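Local coordinates for phosphodiesterase (PDB 6CPU), which belongs to the 3'5'-cyclic nucleotide phosphodiesterase family of the HD clan, a largely helical fold holding a zinc and a magnesium ion, at residues Cys233-Leu236 against Met237-Ala241; Pro272-Asn275 against Phe276-Val280. All blocks are in the same frame, centred on the assembly; numbering follows the deposited sequence.

Contact 1 of 2, residues Cys233-Leu236 against Met237-Ala241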
ATOM      1  N   CYS A 233       1.787 -11.089  -6.841  1.00 21.03           N
ATOM      2  CA  CYS A 233       1.299 -11.676  -5.595  1.00 21.74           C
ATOM      3  C   CYS A 233      -0.110 -11.211  -5.236  1.00 21.86           C
ATOM      4  O   CYS A 233      -0.954 -12.020  -4.841  1.00 20.68           O
ATOM      5  CB  CYS A 233       2.245 -11.379  -4.435  1.00 22.52           C
ATOM      6  SG  CYS A 233       3.865 -12.191  -4.547  1.00 25.06           S
ATOM      7  N   VAL A 234      -0.374  -9.913  -5.371  1.00 20.27           N
ATOM      8  CA  VAL A 234      -1.708  -9.402  -5.122  1.00 19.57           C
ATOM      9  C   VAL A 234      -2.713 -10.043  -6.089  1.00 19.70           C
ATOM     10  O   VAL A 234      -3.797 -10.447  -5.682  1.00 19.59           O
ATOM     11  CB  VAL A 234      -1.768  -7.868  -5.249  1.00 20.12           C
ATOM     12  CG1 VAL A 234      -3.200  -7.374  -5.082  1.00 20.29           C
ATOM     13  CG2 VAL A 234      -0.884  -7.209  -4.202  1.00 19.88           C
ATOM     14  N   TYR A 235      -2.344 -10.143  -7.360  1.00 20.02           N
ATOM     15  CA  TYR A 235      -3.216 -10.760  -8.352  1.00 21.61           C
ATOM     16  C   TYR A 235      -3.570 -12.201  -7.940  1.00 22.73           C
ATOM     17  O   TYR A 235      -4.732 -12.585  -7.967  1.00 23.80           O
ATOM     18  CB  TYR A 235      -2.580 -10.716  -9.752  1.00 22.79           C
ATOM     19  CG  TYR A 235      -3.135 -11.764 -10.683  1.00 24.34           C
ATOM     20  CD1 TYR A 235      -4.431 -11.669 -11.175  1.00 25.53           C
ATOM     21  CD2 TYR A 235      -2.383 -12.885 -11.028  1.00 25.87           C
ATOM     22  CE1 TYR A 235      -4.952 -12.655 -12.018  1.00 26.51           C
ATOM     23  CE2 TYR A 235      -2.892 -13.864 -11.866  1.00 26.35           C
ATOM     24  CZ  TYR A 235      -4.177 -13.747 -12.352  1.00 27.81           C
ATOM     25  OH  TYR A 235      -4.667 -14.741 -13.187  1.00 31.45           O
ATOM     26  N   LEU A 236      -2.570 -12.978  -7.541  1.00 23.72           N
ATOM     27  CA  LEU A 236      -2.798 -14.362  -7.112  1.00 23.84           C
ATOM     28  C   LEU A 236      -3.830 -14.444  -5.989  1.00 23.81           C
ATOM     29  O   LEU A 236      -4.770 -15.242  -6.042  1.00 24.03           O
ATOM     30  CB  LEU A 236      -1.486 -15.005  -6.654  1.00 22.83           C
ATOM     31  CG  LEU A 236      -0.487 -15.302  -7.762  1.00 23.43           C
ATOM     32  CD1 LEU A 236       0.843 -15.729  -7.170  1.00 21.99           C
ATOM     33  CD2 LEU A 236      -1.030 -16.349  -8.730  1.00 24.04           C
ATOM     34  N   MET A 237      -3.679 -13.583  -4.991  1.00 23.06           N
ATOM     35  CA  MET A 237      -4.559 -13.607  -3.830  1.00 24.07           C
ATOM     36  C   MET A 237      -5.965 -13.096  -4.083  1.00 24.29           C
ATOM     37  O   MET A 237      -6.946 -13.721  -3.660  1.00 24.30           O
ATOM     38  CB  MET A 237      -3.902 -12.860  -2.682  1.00 23.57           C
ATOM     39  CG  MET A 237      -2.721 -13.623  -2.143  1.00 24.74           C
ATOM     40  SD  MET A 237      -1.930 -12.826  -0.748  1.00 24.88           S
ATOM     41  CE  MET A 237      -0.861 -11.634  -1.554  1.00 24.90           C
ATOM     42  N   ILE A 238      -6.082 -11.978  -4.791  1.00 23.42           N
ATOM     43  CA  ILE A 238      -7.395 -11.416  -5.072  1.00 23.88           C
ATOM     44  C   ILE A 238      -8.171 -12.236  -6.107  1.00 25.04           C
ATOM     45  O   ILE A 238      -9.373 -12.449  -5.941  1.00 24.90           O
ATOM     46  CB  ILE A 238      -7.303  -9.936  -5.501  1.00 23.94           C
ATOM     47  CG1 ILE A 238      -6.650  -9.100  -4.391  1.00 23.55           C
ATOM     48  CG2 ILE A 238      -8.675  -9.391  -5.850  1.00 24.48           C
ATOM     49  CD1 ILE A 238      -7.466  -8.940  -3.126  1.00 24.40           C
ATOM     50  N   ASP A 239      -7.508 -12.689  -7.167  1.00 25.44           N
ATOM     51  CA  ASP A 239      -8.173 -13.536  -8.165  1.00 27.32           C
ATOM     52  C   ASP A 239      -8.745 -14.783  -7.487  1.00 27.35           C
ATOM     53  O   ASP A 239      -9.890 -15.161  -7.744  1.00 28.17           O
ATOM     54  CB  ASP A 239      -7.203 -13.923  -9.285  1.00 28.86           C
ATOM     55  CG  ASP A 239      -7.889 -14.628 -10.459  1.00 31.10           C
ATOM     56  OD1 ASP A 239      -9.076 -14.379 -10.723  1.00 32.37           O
ATOM     57  OD2 ASP A 239      -7.218 -15.423 -11.146  1.00 35.12           O
ATOM     58  N   TYR A 240      -7.955 -15.377  -6.600  1.00 27.78           N
ATOM     59  CA  TYR A 240      -8.327 -16.595  -5.865  1.00 29.20           C
ATOM     60  C   TYR A 240      -9.578 -16.378  -5.007  1.00 29.87           C
ATOM     61  O   TYR A 240     -10.469 -17.222  -4.971  1.00 30.87           O
ATOM     62  CB  TYR A 240      -7.152 -17.040  -4.992  1.00 28.55           C
ATOM     63  CG  TYR A 240      -7.258 -18.437  -4.411  1.00 30.51           C
ATOM     64  CD1 TYR A 240      -7.087 -19.560  -5.216  1.00 30.45           C
ATOM     65  CD2 TYR A 240      -7.492 -18.636  -3.048  1.00 30.67           C
ATOM     66  CE1 TYR A 240      -7.166 -20.844  -4.686  1.00 30.33           C
ATOM     67  CE2 TYR A 240      -7.568 -19.923  -2.508  1.00 31.48           C
ATOM     68  CZ  TYR A 240      -7.397 -21.019  -3.336  1.00 31.24           C
ATOM     69  OH  TYR A 240      -7.484 -22.292  -2.809  1.00 32.64           O
ATOM     70  N   ALA A 241      -9.636 -15.229  -4.333  1.00 29.58           N
ATOM     71  CA  ALA A 241     -10.786 -14.856  -3.526  1.00 29.43           C
ATOM     72  C   ALA A 241     -12.022 -14.592  -4.380  1.00 28.78           C
ATOM     73  O   ALA A 241     -13.117 -15.035  -4.035  1.00 31.93           O
ATOM     74  CB  ALA A 241     -10.457 -13.638  -2.683  1.00 28.55           C
TER
HETATM   75  O   HOH W   1      -6.921 -14.639 -14.433  1.00 40.63           O
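Met237 reaches back along its helix to Cys233, one turn earlier. Its CB sits 3.7 Å from Cys233 O, and chi1 of -70° sets CG beside the backbone N, which is itself bonded to Cys233 O, keeping CG near that oxygen. A turn about the CG-SD bond (chi3 -83°) folds CE back to 3.3 Å from Cys233 O and 4.2 Å from Cys233 CB. A thioether chain is flexible enough for this curl, and the side chain also touches Leu283 and Phe287 of helix 276-292. On another face, Val234 and Ile238 run side by side, with Val234 CG1 3.9 Å from Ile238 CG1; beta-branched residues make a compact apolar ridge here, against Leu343 and Leu347 of helix 336-348. The polar pair, Tyr235 and Asp239, packs on helix 253-264, its ring and carboxylate planes only 19° apart. Water 1, in the plane of the Tyr235 ring, lies 2.6 Å from Tyr235 OH and gives a weak bond to Asp239 OD2. Backbone bonds run i to i+4, such as Ile238 N to Val234 O at 2.9 Å. Apolar contacts thus contrast with a water-bridged polar pair, where water and the weak, long ion pair with Lys243 would probably ease burial of the Asp239 carboxylate.

Contact 2 of 2, residues Pro272-Asn275 against Phe276-Val280. With ZN (zinc ion), chain B.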
ATOM      1  N   PRO A 272      10.416   3.602   3.992  1.00 20.42           N
ATOM      2  CA  PRO A 272      11.087   2.326   4.300  1.00 21.09           C
ATOM      3  C   PRO A 272      10.131   1.226   4.738  1.00 20.27           C
ATOM      4  O   PRO A 272      10.345   0.056   4.390  1.00 22.82           O
ATOM      5  CB  PRO A 272      12.064   2.707   5.426  1.00 21.16           C
ATOM      6  CG  PRO A 272      12.313   4.151   5.218  1.00 20.83           C
ATOM      7  CD  PRO A 272      10.984   4.712   4.771  1.00 21.07           C
ATOM      8  N   PHE A 273       9.094   1.570   5.494  1.00 20.32           N
ATOM      9  CA  PHE A 273       8.146   0.590   5.994  1.00 20.75           C
ATOM     10  C   PHE A 273       6.758   0.629   5.349  1.00 20.94           C
ATOM     11  O   PHE A 273       6.308  -0.382   4.819  1.00 19.73           O
ATOM     12  CB  PHE A 273       7.967   0.737   7.503  1.00 21.26           C
ATOM     13  CG  PHE A 273       7.133  -0.346   8.113  1.00 21.80           C
ATOM     14  CD1 PHE A 273       7.726  -1.501   8.584  1.00 22.37           C
ATOM     15  CD2 PHE A 273       5.758  -0.219   8.224  1.00 23.96           C
ATOM     16  CE1 PHE A 273       6.976  -2.501   9.148  1.00 23.62           C
ATOM     17  CE2 PHE A 273       4.993  -1.224   8.777  1.00 23.80           C
ATOM     18  CZ  PHE A 273       5.609  -2.374   9.254  1.00 24.41           C
ATOM     19  N   HIS A 274       6.080   1.781   5.437  1.00 20.79           N
ATOM     20  CA  HIS A 274       4.692   1.931   4.936  1.00 21.07           C
ATOM     21  C   HIS A 274       4.611   2.137   3.428  1.00 19.56           C
ATOM     22  O   HIS A 274       4.176   3.178   2.943  1.00 20.04           O
ATOM     23  CB  HIS A 274       3.977   3.059   5.690  1.00 21.38           C
ATOM     24  CG  HIS A 274       3.709   2.725   7.123  1.00 21.49           C
ATOM     25  ND1 HIS A 274       4.513   3.162   8.155  1.00 22.54           N
ATOM     26  CD2 HIS A 274       2.757   1.952   7.691  1.00 22.77           C
ATOM     27  CE1 HIS A 274       4.050   2.692   9.301  1.00 22.81           C
ATOM     28  NE2 HIS A 274       2.987   1.949   9.046  1.00 23.79           N
ATOM     29  N   ASN A 275       5.041   1.118   2.703  1.00 19.38           N
ATOM     30  CA  ASN A 275       5.059   1.124   1.238  1.00 18.78           C
ATOM     31  C   ASN A 275       4.172   0.003   0.721  1.00 18.31           C
ATOM     32  O   ASN A 275       3.437  -0.619   1.487  1.00 17.53           O
ATOM     33  CB  ASN A 275       6.484   1.002   0.738  1.00 18.52           C
ATOM     34  CG  ASN A 275       7.192  -0.218   1.291  1.00 18.75           C
ATOM     35  OD1 ASN A 275       6.569  -1.197   1.666  1.00 19.27           O
ATOM     36  ND2 ASN A 275       8.487  -0.140   1.365  1.00 19.73           N
ATOM     37  N   PHE A 276       4.195  -0.217  -0.583  1.00 17.91           N
ATOM     38  CA  PHE A 276       3.348  -1.247  -1.203  1.00 18.24           C
ATOM     39  C   PHE A 276       3.708  -2.643  -0.670  1.00 18.35           C
ATOM     40  O   PHE A 276       2.831  -3.476  -0.483  1.00 18.17           O
ATOM     41  CB  PHE A 276       3.528  -1.181  -2.699  1.00 18.15           C
ATOM     42  CG  PHE A 276       2.701  -2.161  -3.459  1.00 18.14           C
ATOM     43  CD1 PHE A 276       1.325  -2.132  -3.374  1.00 18.27           C
ATOM     44  CD2 PHE A 276       3.310  -3.069  -4.325  1.00 18.63           C
ATOM     45  CE1 PHE A 276       0.563  -3.041  -4.091  1.00 18.47           C
ATOM     46  CE2 PHE A 276       2.546  -3.965  -5.058  1.00 18.27           C
ATOM     47  CZ  PHE A 276       1.181  -3.947  -4.938  1.00 18.56           C
ATOM     48  N   ARG A 277       4.983  -2.865  -0.384  1.00 19.50           N
ATOM     49  CA  ARG A 277       5.434  -4.152   0.186  1.00 19.50           C
ATOM     50  C   ARG A 277       4.725  -4.468   1.516  1.00 19.81           C
ATOM     51  O   ARG A 277       4.307  -5.612   1.723  1.00 20.56           O
ATOM     52  CB  ARG A 277       6.964  -4.201   0.319  1.00 19.45           C
ATOM     53  CG  ARG A 277       7.536  -5.463   0.972  1.00 19.51           C
ATOM     54  CD  ARG A 277       9.056  -5.518   0.947  1.00 20.09           C
ATOM     55  NE  ARG A 277       9.545  -5.541  -0.425  1.00 20.31           N
ATOM     56  CZ  ARG A 277      10.003  -4.500  -1.106  1.00 20.32           C
ATOM     57  NH1 ARG A 277      10.143  -3.298  -0.545  1.00 21.34           N
ATOM     58  NH2 ARG A 277      10.349  -4.671  -2.367  1.00 21.62           N
ATOM     59  N   HIS A 278       4.572  -3.463   2.384  1.00 20.00           N
ATOM     60  CA  HIS A 278       3.825  -3.613   3.651  1.00 21.42           C
ATOM     61  C   HIS A 278       2.370  -3.950   3.399  1.00 20.66           C
ATOM     62  O   HIS A 278       1.812  -4.828   4.048  1.00 20.07           O
ATOM     63  CB  HIS A 278       3.942  -2.353   4.537  1.00 21.77           C
ATOM     64  CG  HIS A 278       3.004  -2.328   5.712  1.00 24.49           C
ATOM     65  ND1 HIS A 278       3.052  -3.256   6.734  1.00 25.53           N
ATOM     66  CD2 HIS A 278       1.994  -1.477   6.028  1.00 26.37           C
ATOM     67  CE1 HIS A 278       2.111  -2.977   7.624  1.00 26.44           C
ATOM     68  NE2 HIS A 278       1.452  -1.903   7.221  1.00 28.66           N
ATOM     69  N   ALA A 279       1.742  -3.246   2.453  1.00 20.61           N
ATOM     70  CA  ALA A 279       0.359  -3.515   2.104  1.00 19.51           C
ATOM     71  C   ALA A 279       0.159  -4.968   1.667  1.00 20.24           C
ATOM     72  O   ALA A 279      -0.805  -5.641   2.091  1.00 19.50           O
ATOM     73  CB  ALA A 279      -0.115  -2.566   1.009  1.00 20.04           C
ATOM     74  N   VAL A 280       1.062  -5.438   0.810  1.00 20.20           N
ATOM     75  CA  VAL A 280       0.968  -6.780   0.271  1.00 20.84           C
ATOM     76  C   VAL A 280       1.255  -7.819   1.376  1.00 20.24           C
ATOM     77  O   VAL A 280       0.596  -8.840   1.448  1.00 21.15           O
ATOM     78  CB  VAL A 280       1.886  -6.967  -0.952  1.00 20.54           C
ATOM     79  CG1 VAL A 280       1.821  -8.404  -1.447  1.00 21.04           C
ATOM     80  CG2 VAL A 280       1.475  -6.002  -2.074  1.00 20.85           C
TER
HETATM   81 ZN    ZN B 601      -0.256  -0.845   8.081  1.00 34.92          ZN
HETATM   82  O   HOH W   2      10.117  -2.484   2.421  1.00 31.34           O
HETATM   83  O   HOH W   3       1.299  -0.076   9.451  1.00 34.55           O
HETATM   84  O   HOH W   4      -1.607   0.361   9.266  1.00 30.21           O
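Asn275 caps the helix that carries His278, and this is the tight part of the contact. Its CG stands between the backbone N and the carbonyl carbon (chi1 55°), which turns OD1 toward the first turn of the helix. There OD1 accepts from His278 N at 3.1 Å, nearly in line with the amide C=O (170°). Asparagine suits an N-cap because its short side chain can accept from an amide that has no earlier helical carbonyl; Asn275 O meanwhile takes Ala279 N. Close by, Phe273 CE2 lies over one face of the His278 imidazole, toward its rim and 3.5 Å from ND1, with the two rings oblique to each other. His274 instead directs its edge at the face of His278, an offset edge-to-face pair with planes at 82°.

The looser side is the Pro272 and Arg277 edge. Asn275 ND2 and Arg277 NH1 stay 4.0 Å apart, and water 2 joins both to Pro272 O; the guanidinium also makes a salt bridge to Glu39. At the metal end, His278 NE2 binds zinc at 2.2 Å, with His349, Asp350 and Asp462 completing the protein ligands. Water 3, a zinc ligand, lies 2.7 Å from His274 NE2, whose ring is anchored through ND1 by Glu483. This is consistent with a His278 held from both ends, by the cap at its backbone and by zinc at NE2, while His274 sits in the second shell, reaching the metal through water 3.

How the contacts relate
Both contacts are buried, but contact 2 lies nearer the centre of the chain, at the metal site, whereas in contact 1 the side chain of Val234 is about 14 Å from the zinc. Contact 1 lies in the later part of helix 227-242, within regular helix, held by repeating backbone bonds and apolar packing; contact 2 is the beginning of helix 276-292, where a side-chain cap, aromatic rings and metal coordination take over. The two helices touch directly: Val234 CG2 packs 3.4 Å from Val280 CG2 and also meets Phe276, and the Met237 methyl reaches Val280. Contact 1 therefore packs against the apolar side of the helix whose first turn presents a zinc ligand.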